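Serine protease inhibitor 4, isoform B (Drosophila melanogaster, PDB 4P0F) probably inhibits serine- and cysteine-type endopeptidases, as serpins do by trapping the protease after cleavage of a reactive-centre loop, and is captured here in its cleaved form. Local coordinates at residues 74-79 / 114-119; 44-49 / 64-69; 94-99 / 118-123; 12-17 / 40-45. All coordinates share one frame; numbering follows the deposited sequence.

Overall arrangement
All four contacts lie in the helical part of the serpin fold and its large sheet. Along the chain interaction 4 comes first, then interaction 2, then 1 and 3. Interactions 2 and 4, with centres about 8 Å apart, share helix 38-49, which meets helix 6-28 in interaction 4 and the end of helix 54-64 and the following loop in interaction 2. Interaction 1 sets helix 71-84 against residues after helix 107-115, which run on into interaction 3, where strands 91-100 and 120-124 pair. Phe78 and Phe117 of interaction 1 touch helix 38-49, and Phe117 O accepts a hydrogen bond from Asn95, joining the helices to the sheet that, in this cleaved serpin, holds strand 328-341.

Interaction 1: residues 74-79 / 114-119; sequences IAHSFH and SKQFLS
Gln116 and Phe117, which follow helix 107-115 closely in the chain, pack against helix 71-84 in the helical region of the serpin fold. The Gln116 side chain follows the surface of that helix. Its CB rests on Ala75 CB at 3.6 Å, and CG stays beside the same methyl. The chain then bends at chi2 (-62°), placing CD so that the amide oxygen OE1 comes between two histidines. There OE1 lies 3.3 Å from His79 CB and takes a weak hydrogen bond from His76 ND1 at 3.4 Å, close to the plane of that imidazole.

The backbone of Gln116 is also held. His79 ND1 donates to Gln116 O at 3.2 Å, with the oxygen in the imidazole plane, while the donor is tilted 30° from the carbonyl plane.

On the buried side, Phe117 meets Ala75 and Phe78, and Met47 and Leu50 also touch it. The two phenylalanine rings are nearly parallel, with planes 28° apart, but so far displaced that they hardly overlap; Phe117 CE2 comes to 3.5 Å from Phe78 CG. Toward the outside, Leu118 CD2 meets the edge of the His79 ring, 3.8 Å from its CE1.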
loop_
_atom_site.group_PDB
_atom_site.type_symbol
_atom_site.label_atom_id
_atom_site.label_comp_id
_atom_site.label_asym_id
_atom_site.label_seq_id
_atom_site.Cartn_x
_atom_site.Cartn_y
_atom_site.Cartn_z
ATOM N N ILE A 74 -8.499 3.310 -18.362
ATOM C CA ILE A 74 -8.053 2.924 -17.029
ATOM C C ILE A 74 -6.591 2.497 -17.076
ATOM O O ILE A 74 -5.770 2.948 -16.276
ATOM C CB ILE A 74 -8.909 1.772 -16.467
ATOM C CG1 ILE A 74 -10.337 2.246 -16.200
ATOM C CG2 ILE A 74 -8.296 1.188 -15.199
ATOM C CD1 ILE A 74 -11.304 1.092 -15.956
ATOM N N ALA A 75 -6.273 1.620 -18.025
ATOM C CA ALA A 75 -4.927 1.096 -18.154
ATOM C C ALA A 75 -3.942 2.234 -18.386
ATOM O O ALA A 75 -2.865 2.280 -17.777
ATOM C CB ALA A 75 -4.853 0.086 -19.291
ATOM N N HIS A 76 -4.314 3.158 -19.260
ATOM C CA HIS A 76 -3.437 4.272 -19.567
ATOM C C HIS A 76 -3.169 5.136 -18.334
ATOM O O HIS A 76 -2.076 5.680 -18.184
ATOM C CB HIS A 76 -4.021 5.130 -20.681
ATOM C CG HIS A 76 -3.055 6.141 -21.213
ATOM N ND1 HIS A 76 -1.880 5.783 -21.838
ATOM C CD2 HIS A 76 -3.074 7.494 -21.192
ATOM C CE1 HIS A 76 -1.223 6.874 -22.191
ATOM N NE2 HIS A 76 -1.926 7.925 -21.811
ATOM N N SER A 77 -4.150 5.255 -17.446
ATOM C CA SER A 77 -3.984 6.115 -16.276
ATOM C C SER A 77 -2.919 5.538 -15.343
ATOM O O SER A 77 -2.175 6.288 -14.709
ATOM C CB SER A 77 -5.316 6.315 -15.535
ATOM O OG SER A 77 -5.725 5.161 -14.824
ATOM N N PHE A 78 -2.835 4.212 -15.276
ATOM C CA PHE A 78 -1.807 3.560 -14.473
ATOM C C PHE A 78 -0.462 3.601 -15.172
ATOM O O PHE A 78 0.571 3.734 -14.515
ATOM C CB PHE A 78 -2.201 2.112 -14.148
ATOM C CG PHE A 78 -3.206 2.011 -13.036
ATOM C CD1 PHE A 78 -4.558 2.164 -13.298
ATOM C CD2 PHE A 78 -2.802 1.826 -11.733
ATOM C CE1 PHE A 78 -5.487 2.104 -12.282
ATOM C CE2 PHE A 78 -3.727 1.757 -10.710
ATOM C CZ PHE A 78 -5.071 1.899 -10.988
ATOM N N HIS A 79 -0.463 3.508 -16.498
ATOM C CA HIS A 79 0.796 3.552 -17.240
ATOM C C HIS A 79 1.535 4.846 -16.986
ATOM O O HIS A 79 2.759 4.860 -16.838
ATOM C CB HIS A 79 0.573 3.415 -18.740
ATOM C CG HIS A 79 1.838 3.518 -19.532
ATOM N ND1 HIS A 79 2.767 2.502 -19.582
ATOM C CD2 HIS A 79 2.346 4.527 -20.277
ATOM C CE1 HIS A 79 3.783 2.871 -20.340
ATOM N NE2 HIS A 79 3.553 4.096 -20.774
ATOM N N SER A 114 0.553 -5.905 -20.596
ATOM C CA SER A 114 1.938 -5.768 -21.022
ATOM C C SER A 114 2.320 -4.323 -21.342
ATOM O O SER A 114 3.336 -3.832 -20.859
ATOM C CB SER A 114 2.206 -6.649 -22.251
ATOM O OG SER A 114 1.801 -7.984 -22.012
ATOM N N LYS A 115 1.511 -3.642 -22.150
ATOM C CA LYS A 115 1.883 -2.330 -22.670
ATOM C C LYS A 115 1.621 -1.203 -21.673
ATOM O O LYS A 115 2.383 -0.242 -21.620
ATOM C CB LYS A 115 1.130 -2.027 -23.969
ATOM C CG LYS A 115 1.511 -2.895 -25.153
ATOM C CD LYS A 115 0.656 -2.539 -26.355
ATOM C CE LYS A 115 1.157 -3.184 -27.629
ATOM N NZ LYS A 115 0.270 -2.850 -28.777
ATOM N N GLN A 116 0.546 -1.318 -20.892
ATOM C CA GLN A 116 0.136 -0.229 -20.012
ATOM C C GLN A 116 0.546 -0.463 -18.559
ATOM O O GLN A 116 1.014 0.464 -17.896
ATOM C CB GLN A 116 -1.377 -0.024 -20.109
ATOM C CG GLN A 116 -1.862 0.240 -21.529
ATOM C CD GLN A 116 -1.290 1.512 -22.122
ATOM O OE1 GLN A 116 -1.046 2.489 -21.411
ATOM N NE2 GLN A 116 -1.072 1.506 -23.433
ATOM N N PHE A 117 0.371 -1.686 -18.059
ATOM C CA PHE A 117 0.778 -2.008 -16.693
ATOM C C PHE A 117 2.207 -2.538 -16.647
ATOM O O PHE A 117 2.731 -2.836 -15.571
ATOM C CB PHE A 117 -0.178 -3.022 -16.051
ATOM C CG PHE A 117 -1.453 -2.417 -15.564
ATOM C CD1 PHE A 117 -2.541 -2.275 -16.417
ATOM C CD2 PHE A 117 -1.576 -1.979 -14.257
ATOM C CE1 PHE A 117 -3.717 -1.713 -15.976
ATOM C CE2 PHE A 117 -2.759 -1.422 -13.812
ATOM C CZ PHE A 117 -3.829 -1.283 -14.667
ATOM N N LEU A 118 2.836 -2.649 -17.815
ATOM C CA LEU A 118 4.235 -3.044 -17.901
ATOM C C LEU A 118 4.434 -4.380 -17.192
ATOM O O LEU A 118 5.485 -4.657 -16.613
ATOM C CB LEU A 118 5.133 -1.953 -17.299
ATOM C CG LEU A 118 4.971 -0.552 -17.907
ATOM C CD1 LEU A 118 5.917 0.428 -17.220
ATOM C CD2 LEU A 118 5.219 -0.557 -19.412
ATOM N N SER A 119 3.411 -5.217 -17.273
ATOM C CA SER A 119 3.385 -6.479 -16.556
ATOM C C SER A 119 4.142 -7.563 -17.284
ATOM O O SER A 119 4.051 -7.687 -18.502
ATOM C CB SER A 119 1.948 -6.941 -16.342
ATOM O OG SER A 119 1.903 -8.093 -15.517
#

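Interaction 2: residues 44-49 / 64-69; sequences CAAMAR and LGLASS
Leu64 and Leu66, on the two sides of Gly65, reach from the end of helix 54-64 to one side of helix 38-49, and their contacts with it are apolar. Leu64 puts CD1 on the methyl of Ala45, 3.6 Å from its CB, with CD2 touching the same methyl from slightly farther away. The two branches of Leu66 divide between residues about one helical turn apart: CD2 lies 4.2 Å from Ala46 CB, whereas CD1 meets the aliphatic part of Arg49, 4.1 Å from its CD. The small Ala45 side chain lets Leu64 come near the helix backbone, its CD1 4.0 Å from Ala46 N.

The polar part belongs to Arg49. Its CG stands anti to the backbone N (chi1 -178°) and the chain bends at chi2 (-94°), which sets CD beside Leu66. Farther out, NE forms a salt bridge with Asp61 OD1 of helix 54-64, and NH2 comes to 3.0 Å from Ser69 O. A leucine in place of Arg49 would probably leave the carboxylate of Asp61 without this charged mate.

The segment 64-69, the last residue of helix 54-64 and the loop after it, thus leads toward helix 71-84 beside helix 38-49. Ile74 of helix 71-84 touches both Leu66 and Arg49, and Phe78 touches Ala46. Cys44 and Ala48 of helix 38-49 pack instead on strand 328-341, the strand that serpins form by inserting the cleaved reactive-centre loop.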
loop_
_atom_site.group_PDB
_atom_site.type_symbol
_atom_site.label_atom_id
_atom_site.label_comp_id
_atom_site.label_asym_id
_atom_site.label_seq_id
_atom_site.Cartn_x
_atom_site.Cartn_y
_atom_site.Cartn_z
ATOM N N CYS A 44 -3.114 -3.667 -8.392
ATOM C CA CYS A 44 -3.379 -5.096 -8.572
ATOM C C CYS A 44 -4.844 -5.311 -8.919
ATOM O O CYS A 44 -5.183 -6.077 -9.830
ATOM C CB CYS A 44 -3.026 -5.882 -7.320
ATOM S SG CYS A 44 -3.107 -7.667 -7.592
ATOM N N ALA A 45 -5.720 -4.621 -8.203
ATOM C CA ALA A 45 -7.153 -4.769 -8.428
ATOM C C ALA A 45 -7.583 -4.186 -9.775
ATOM O O ALA A 45 -8.514 -4.704 -10.410
ATOM C CB ALA A 45 -7.925 -4.124 -7.300
ATOM N N ALA A 46 -6.922 -3.115 -10.218
ATOM C CA ALA A 46 -7.216 -2.537 -11.525
ATOM C C ALA A 46 -6.821 -3.502 -12.640
ATOM O O ALA A 46 -7.500 -3.588 -13.659
ATOM C CB ALA A 46 -6.504 -1.200 -11.705
ATOM N N MET A 47 -5.715 -4.219 -12.456
ATOM C CA MET A 47 -5.323 -5.245 -13.419
ATOM C C MET A 47 -6.408 -6.302 -13.526
ATOM O O MET A 47 -6.745 -6.747 -14.630
ATOM C CB MET A 47 -3.982 -5.887 -13.033
ATOM C CG MET A 47 -2.781 -4.975 -13.298
ATOM S SD MET A 47 -1.180 -5.791 -13.150
ATOM C CE MET A 47 -1.107 -6.041 -11.396
ATOM N N ALA A 48 -6.960 -6.712 -12.392
ATOM C CA ALA A 48 -8.031 -7.702 -12.420
ATOM C C ALA A 48 -9.247 -7.127 -13.127
ATOM O O ALA A 48 -9.908 -7.830 -13.896
ATOM C CB ALA A 48 -8.389 -8.155 -11.022
ATOM N N ARG A 49 -9.528 -5.844 -12.906
ATOM C CA ARG A 49 -10.693 -5.227 -13.546
ATOM C C ARG A 49 -10.633 -5.297 -15.075
ATOM O O ARG A 49 -11.676 -5.362 -15.743
ATOM C CB ARG A 49 -10.846 -3.766 -13.090
ATOM C CG ARG A 49 -12.066 -3.075 -13.680
ATOM C CD ARG A 49 -11.728 -2.316 -14.945
ATOM N NE ARG A 49 -12.909 -1.737 -15.589
ATOM C CZ ARG A 49 -13.594 -2.291 -16.588
ATOM N NH1 ARG A 49 -13.258 -3.479 -17.098
ATOM N NH2 ARG A 49 -14.631 -1.638 -17.093
ATOM N N LEU A 64 -12.876 1.228 -6.454
ATOM C CA LEU A 64 -11.455 1.599 -6.495
ATOM C C LEU A 64 -11.244 3.066 -6.861
ATOM O O LEU A 64 -10.168 3.636 -6.623
ATOM C CB LEU A 64 -10.714 0.726 -7.509
ATOM C CG LEU A 64 -10.700 -0.779 -7.241
ATOM C CD1 LEU A 64 -10.130 -1.516 -8.442
ATOM C CD2 LEU A 64 -9.906 -1.079 -5.983
ATOM N N GLY A 65 -12.269 3.684 -7.449
ATOM C CA GLY A 65 -12.155 5.057 -7.905
ATOM C C GLY A 65 -11.350 5.156 -9.192
ATOM O O GLY A 65 -10.536 6.056 -9.355
ATOM N N LEU A 66 -11.574 4.230 -10.117
ATOM C CA LEU A 66 -10.810 4.245 -11.358
ATOM C C LEU A 66 -11.267 5.390 -12.267
ATOM O O LEU A 66 -12.329 5.982 -12.053
ATOM C CB LEU A 66 -10.918 2.897 -12.070
ATOM C CG LEU A 66 -10.482 1.678 -11.243
ATOM C CD1 LEU A 66 -10.462 0.428 -12.108
ATOM C CD2 LEU A 66 -9.105 1.883 -10.609
ATOM N N ALA A 67 -10.451 5.699 -13.275
ATOM C CA ALA A 67 -10.601 6.924 -14.062
ATOM C C ALA A 67 -11.899 6.971 -14.866
ATOM O O ALA A 67 -12.465 8.041 -15.101
ATOM C CB ALA A 67 -9.413 7.088 -15.001
ATOM N N SER A 68 -12.367 5.809 -15.293
ATOM C CA SER A 68 -13.578 5.738 -16.099
ATOM C C SER A 68 -14.029 4.292 -16.163
ATOM O O SER A 68 -13.501 3.443 -15.446
ATOM C CB SER A 68 -13.336 6.281 -17.510
ATOM O OG SER A 68 -12.592 5.356 -18.289
ATOM N N SER A 69 -14.999 4.017 -17.025
ATOM C CA SER A 69 -15.475 2.653 -17.219
ATOM C C SER A 69 -14.781 1.966 -18.394
ATOM O O SER A 69 -15.069 0.809 -18.702
ATOM C CB SER A 69 -16.983 2.653 -17.440
ATOM O OG SER A 69 -17.313 3.422 -18.581
#

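Interaction 3: residues 94-99 / 118-123; sequences ANKIFV and LSAAQS
Ala120 O is gripped by two donors: Ser119 OG, at 2.9 Å, lies in the carbonyl plane on a lone pair, whereas Ile97 N, at 3.0 Å, approaches from 37° out of that plane. The Lys96 CA-H adds a weaker contact to the same oxygen. Farther along, the backbone ladder continues through Gln122 N to Ile97 O and Val99 N to Gln122 O, the latter at 2.9 Å. At the start of the pair, a water bridges Asn95 N and Leu118 O.

This is the parallel pairing of strands 91-100 and 120-124 at the edge of the large serpin sheet, with helix 107-115 in the connection between them. Lys96, Phe98, Ala120 and Gln122 project from the face covered by helix 129-143. On the other face Ile97 CG2 meets Ala121 CB at 3.6 Å, and Ile97 also packs on Phe109 and Leu113 of the connecting helix.

Lys96 and Gln122 meet through their side chains. With CG of Lys96 anti to the backbone N (chi1 -172°), that carbon lies 3.6 Å above the Phe98 ring, offset toward its rim. The extended chain passes Ala120 CB and reaches Gln122, where NZ donates to OE1 at 3.2 Å from 41° above the amide plane. A water accepts from NZ at 2.8 Å and donates to OE1, in the plane of the Phe98 ring at its edge. An alanine in place of Lys96 would probably leave Gln122 OE1 without its ammonium partner and uncover part of that ring face.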
loop_
_atom_site.group_PDB
_atom_site.type_symbol
_atom_site.label_atom_id
_atom_site.label_comp_id
_atom_site.label_asym_id
_atom_site.label_seq_id
_atom_site.Cartn_x
_atom_site.Cartn_y
_atom_site.Cartn_z
ATOM N N ALA A 94 6.681 -3.161 -9.771
ATOM C CA ALA A 94 6.680 -4.278 -10.719
ATOM C C ALA A 94 5.387 -5.065 -10.687
ATOM O O ALA A 94 4.872 -5.388 -9.619
ATOM C CB ALA A 94 7.833 -5.199 -10.440
ATOM N N ASN A 95 4.897 -5.394 -11.878
ATOM C CA ASN A 95 3.700 -6.189 -12.040
ATOM C C ASN A 95 4.014 -7.484 -12.757
ATOM O O ASN A 95 4.845 -7.516 -13.667
ATOM C CB ASN A 95 2.644 -5.409 -12.820
ATOM C CG ASN A 95 2.146 -4.199 -12.061
ATOM O OD1 ASN A 95 1.818 -4.293 -10.884
ATOM N ND2 ASN A 95 2.087 -3.060 -12.733
ATOM N N LYS A 96 3.336 -8.549 -12.352
ATOM C CA LYS A 96 3.474 -9.824 -13.049
ATOM C C LYS A 96 2.219 -10.652 -12.889
ATOM O O LYS A 96 1.586 -10.631 -11.842
ATOM C CB LYS A 96 4.686 -10.601 -12.528
ATOM C CG LYS A 96 5.022 -11.860 -13.332
ATOM C CD LYS A 96 6.473 -12.275 -13.145
ATOM C CE LYS A 96 6.839 -13.449 -14.031
ATOM N NZ LYS A 96 8.309 -13.744 -13.966
ATOM N N ILE A 97 1.882 -11.402 -13.934
ATOM C CA ILE A 97 0.769 -12.332 -13.870
ATOM C C ILE A 97 1.310 -13.752 -14.043
ATOM O O ILE A 97 2.197 -13.997 -14.860
ATOM C CB ILE A 97 -0.310 -12.025 -14.937
ATOM C CG1 ILE A 97 -1.518 -12.943 -14.742
ATOM C CG2 ILE A 97 0.243 -12.150 -16.351
ATOM C CD1 ILE A 97 -2.753 -12.534 -15.567
ATOM N N PHE A 98 0.781 -14.665 -13.236
ATOM C CA PHE A 98 1.178 -16.063 -13.275
ATOM C C PHE A 98 -0.046 -16.873 -13.677
ATOM O O PHE A 98 -1.073 -16.807 -13.006
ATOM C CB PHE A 98 1.721 -16.506 -11.928
ATOM C CG PHE A 98 2.887 -15.680 -11.437
ATOM C CD1 PHE A 98 2.674 -14.524 -10.703
ATOM C CD2 PHE A 98 4.188 -16.077 -11.695
ATOM C CE1 PHE A 98 3.737 -13.780 -10.248
ATOM C CE2 PHE A 98 5.262 -15.335 -11.240
ATOM C CZ PHE A 98 5.032 -14.183 -10.514
ATOM N N VAL A 99 0.072 -17.625 -14.771
ATOM C CA VAL A 99 -1.089 -18.229 -15.437
ATOM C C VAL A 99 -0.981 -19.754 -15.468
ATOM O O VAL A 99 0.072 -20.304 -15.782
ATOM C CB VAL A 99 -1.226 -17.705 -16.882
ATOM C CG1 VAL A 99 -2.524 -18.222 -17.550
ATOM C CG2 VAL A 99 -1.185 -16.176 -16.889
ATOM N N LEU A 118 2.836 -2.649 -17.815
ATOM C CA LEU A 118 4.235 -3.044 -17.901
ATOM C C LEU A 118 4.434 -4.380 -17.192
ATOM O O LEU A 118 5.485 -4.657 -16.613
ATOM C CB LEU A 118 5.133 -1.953 -17.299
ATOM C CG LEU A 118 4.971 -0.552 -17.907
ATOM C CD1 LEU A 118 5.917 0.428 -17.220
ATOM C CD2 LEU A 118 5.219 -0.557 -19.412
ATOM N N SER A 119 3.411 -5.217 -17.273
ATOM C CA SER A 119 3.385 -6.479 -16.556
ATOM C C SER A 119 4.142 -7.563 -17.284
ATOM O O SER A 119 4.051 -7.687 -18.502
ATOM C CB SER A 119 1.948 -6.941 -16.342
ATOM O OG SER A 119 1.903 -8.093 -15.517
ATOM N N ALA A 120 4.892 -8.348 -16.520
ATOM C CA ALA A 120 5.487 -9.564 -17.035
ATOM C C ALA A 120 4.426 -10.655 -16.982
ATOM O O ALA A 120 3.366 -10.465 -16.392
ATOM C CB ALA A 120 6.711 -9.955 -16.225
ATOM N N ALA A 121 4.719 -11.791 -17.599
ATOM C CA ALA A 121 3.798 -12.919 -17.583
ATOM C C ALA A 121 4.579 -14.224 -17.603
ATOM O O ALA A 121 5.620 -14.326 -18.256
ATOM C CB ALA A 121 2.856 -12.844 -18.749
ATOM N N GLN A 122 4.075 -15.211 -16.870
ATOM C CA GLN A 122 4.724 -16.514 -16.770
ATOM C C GLN A 122 3.678 -17.597 -16.555
ATOM O O GLN A 122 2.721 -17.394 -15.824
ATOM C CB GLN A 122 5.727 -16.517 -15.621
ATOM C CG GLN A 122 6.480 -17.828 -15.443
ATOM C CD GLN A 122 7.517 -17.764 -14.336
ATOM O OE1 GLN A 122 7.582 -16.795 -13.585
ATOM N NE2 GLN A 122 8.334 -18.801 -14.228
ATOM N N SER A 123 3.876 -18.749 -17.191
ATOM C CA SER A 123 3.011 -19.902 -16.977
ATOM C C SER A 123 3.548 -20.742 -15.824
ATOM O O SER A 123 4.755 -20.959 -15.727
ATOM C CB SER A 123 2.916 -20.748 -18.249
ATOM O OG SER A 123 2.312 -20.015 -19.300
HETATM O O HOH W 1 6.259 -4.018 -14.091
HETATM O O HOH W 2 9.079 -15.453 -11.892
#

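Interaction 4: residues 12-17 / 40-45; sequences RRLALF and SIQTCA
Two helices of the serpin helical region, 6-28 and 38-49, cross steeply here: the local axes of residues 12-17 and 40-45 make an angle of 108° and approach to 10.8 Å. At that separation long side chains bridge the gap, with Leu14 and Phe17 on the first helix meeting Ile41 and Gln42 on the second.

Gln42 reaches out with CG anti to its backbone N (chi1 -161°) and an extended chain beyond. Leu14 CD1 lies against its amide, 3.6 Å from OE1 and 3.8 Å from CD. Phe17 runs past Gln42 in the opposite direction, its ring plane 15° from the amide plane, and its CE2 is 4.0 Å from Gln42 CB. The amide thus has the Leu14 methyl against it, while its nitrogen is satisfied: NE2 donates a hydrogen bond to Leu64 O, at the end of helix 54-64. This ties the crossing to a third helix, and Phe78 of helix 71-84 also touches Gln42.

Ile41 approaches Phe17 at about a right angle. Its CG2 methyl sits in the ring plane at the edge, 3.8 Å from Phe17 CE2 and 3.9 Å from CZ.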
loop_
_atom_site.group_PDB
_atom_site.type_symbol
_atom_site.label_atom_id
_atom_site.label_comp_id
_atom_site.label_asym_id
_atom_site.label_seq_id
_atom_site.Cartn_x
_atom_site.Cartn_y
_atom_site.Cartn_z
ATOM N N ARG A 12 -5.725 12.028 -6.423
ATOM C CA ARG A 12 -6.890 12.301 -5.589
ATOM C C ARG A 12 -7.706 11.047 -5.332
ATOM O O ARG A 12 -8.107 10.774 -4.206
ATOM C CB ARG A 12 -7.800 13.352 -6.236
ATOM C CG ARG A 12 -7.316 14.755 -6.135
ATOM C CD ARG A 12 -8.498 15.706 -6.352
ATOM N NE ARG A 12 -9.078 15.519 -7.678
ATOM C CZ ARG A 12 -8.618 16.114 -8.776
ATOM N NH1 ARG A 12 -7.577 16.927 -8.708
ATOM N NH2 ARG A 12 -9.201 15.896 -9.945
ATOM N N ARG A 13 -7.959 10.270 -6.381
ATOM C CA ARG A 13 -8.791 9.089 -6.234
ATOM C C ARG A 13 -8.084 8.009 -5.420
ATOM O O ARG A 13 -8.715 7.339 -4.605
ATOM C CB ARG A 13 -9.206 8.580 -7.614
ATOM C CG ARG A 13 -10.070 9.622 -8.289
ATOM C CD ARG A 13 -10.830 9.127 -9.459
ATOM N NE ARG A 13 -11.752 10.149 -9.945
ATOM C CZ ARG A 13 -12.628 9.938 -10.915
ATOM N NH1 ARG A 13 -12.698 8.742 -11.482
ATOM N NH2 ARG A 13 -13.441 10.906 -11.311
ATOM N N LEU A 14 -6.775 7.872 -5.605
ATOM C CA LEU A 14 -5.993 6.929 -4.813
ATOM C C LEU A 14 -5.956 7.344 -3.343
ATOM O O LEU A 14 -6.044 6.497 -2.454
ATOM C CB LEU A 14 -4.578 6.810 -5.367
ATOM C CG LEU A 14 -3.659 5.885 -4.563
ATOM C CD1 LEU A 14 -4.282 4.499 -4.444
ATOM C CD2 LEU A 14 -2.286 5.803 -5.201
ATOM N N ALA A 15 -5.849 8.645 -3.085
ATOM C CA ALA A 15 -5.862 9.139 -1.706
ATOM C C ALA A 15 -7.169 8.800 -0.991
ATOM O O ALA A 15 -7.162 8.439 0.186
ATOM C CB ALA A 15 -5.605 10.654 -1.666
ATOM N N LEU A 16 -8.292 8.903 -1.690
ATOM C CA LEU A 16 -9.573 8.570 -1.084
ATOM C C LEU A 16 -9.679 7.057 -0.864
ATOM O O LEU A 16 -10.088 6.613 0.203
ATOM C CB LEU A 16 -10.727 9.082 -1.947
ATOM C CG LEU A 16 -12.152 8.761 -1.461
ATOM C CD1 LEU A 16 -12.376 9.157 -0.016
ATOM C CD2 LEU A 16 -13.160 9.456 -2.337
ATOM N N PHE A 17 -9.310 6.272 -1.871
ATOM C CA PHE A 17 -9.230 4.822 -1.701
ATOM C C PHE A 17 -8.368 4.460 -0.491
ATOM O O PHE A 17 -8.728 3.575 0.291
ATOM C CB PHE A 17 -8.676 4.160 -2.965
ATOM C CG PHE A 17 -8.611 2.656 -2.884
ATOM C CD1 PHE A 17 -9.760 1.913 -2.740
ATOM C CD2 PHE A 17 -7.396 1.994 -2.944
ATOM C CE1 PHE A 17 -9.711 0.531 -2.673
ATOM C CE2 PHE A 17 -7.343 0.613 -2.872
ATOM C CZ PHE A 17 -8.510 -0.111 -2.730
ATOM N N SER A 40 -0.262 -0.242 -4.366
ATOM C CA SER A 40 -0.107 -1.643 -4.745
ATOM C C SER A 40 -1.463 -2.338 -4.851
ATOM O O SER A 40 -1.725 -3.108 -5.796
ATOM C CB SER A 40 0.788 -2.360 -3.727
ATOM O OG SER A 40 0.858 -3.748 -3.958
ATOM N N ILE A 41 -2.319 -2.075 -3.874
ATOM C CA ILE A 41 -3.639 -2.679 -3.842
ATOM C C ILE A 41 -4.472 -2.206 -5.027
ATOM O O ILE A 41 -5.081 -3.024 -5.722
ATOM C CB ILE A 41 -4.359 -2.363 -2.508
ATOM C CG1 ILE A 41 -3.596 -3.007 -1.342
ATOM C CG2 ILE A 41 -5.798 -2.864 -2.528
ATOM C CD1 ILE A 41 -3.981 -2.486 0.006
ATOM N N GLN A 42 -4.520 -0.898 -5.260
ATOM C CA GLN A 42 -5.342 -0.374 -6.354
ATOM C C GLN A 42 -4.850 -0.864 -7.722
ATOM O O GLN A 42 -5.654 -1.201 -8.600
ATOM C CB GLN A 42 -5.365 1.146 -6.339
ATOM C CG GLN A 42 -6.522 1.747 -7.114
ATOM C CD GLN A 42 -6.348 3.227 -7.389
ATOM O OE1 GLN A 42 -5.290 3.672 -7.829
ATOM N NE2 GLN A 42 -7.400 4.003 -7.135
ATOM N N THR A 43 -3.530 -0.922 -7.891
ATOM C CA THR A 43 -2.927 -1.363 -9.140
ATOM C C THR A 43 -3.262 -2.821 -9.405
ATOM O O THR A 43 -3.680 -3.174 -10.510
ATOM C CB THR A 43 -1.399 -1.167 -9.112
ATOM O OG1 THR A 43 -1.115 0.224 -8.933
ATOM C CG2 THR A 43 -0.762 -1.625 -10.413
ATOM N N CYS A 44 -3.114 -3.667 -8.392
ATOM C CA CYS A 44 -3.379 -5.096 -8.572
ATOM C C CYS A 44 -4.844 -5.311 -8.919
ATOM O O CYS A 44 -5.183 -6.077 -9.830
ATOM C CB CYS A 44 -3.026 -5.882 -7.320
ATOM S SG CYS A 44 -3.107 -7.667 -7.592
ATOM N N ALA A 45 -5.720 -4.621 -8.203
ATOM C CA ALA A 45 -7.153 -4.769 -8.428
ATOM C C ALA A 45 -7.583 -4.186 -9.775
ATOM O O ALA A 45 -8.514 -4.704 -10.410
ATOM C CB ALA A 45 -7.925 -4.124 -7.300
#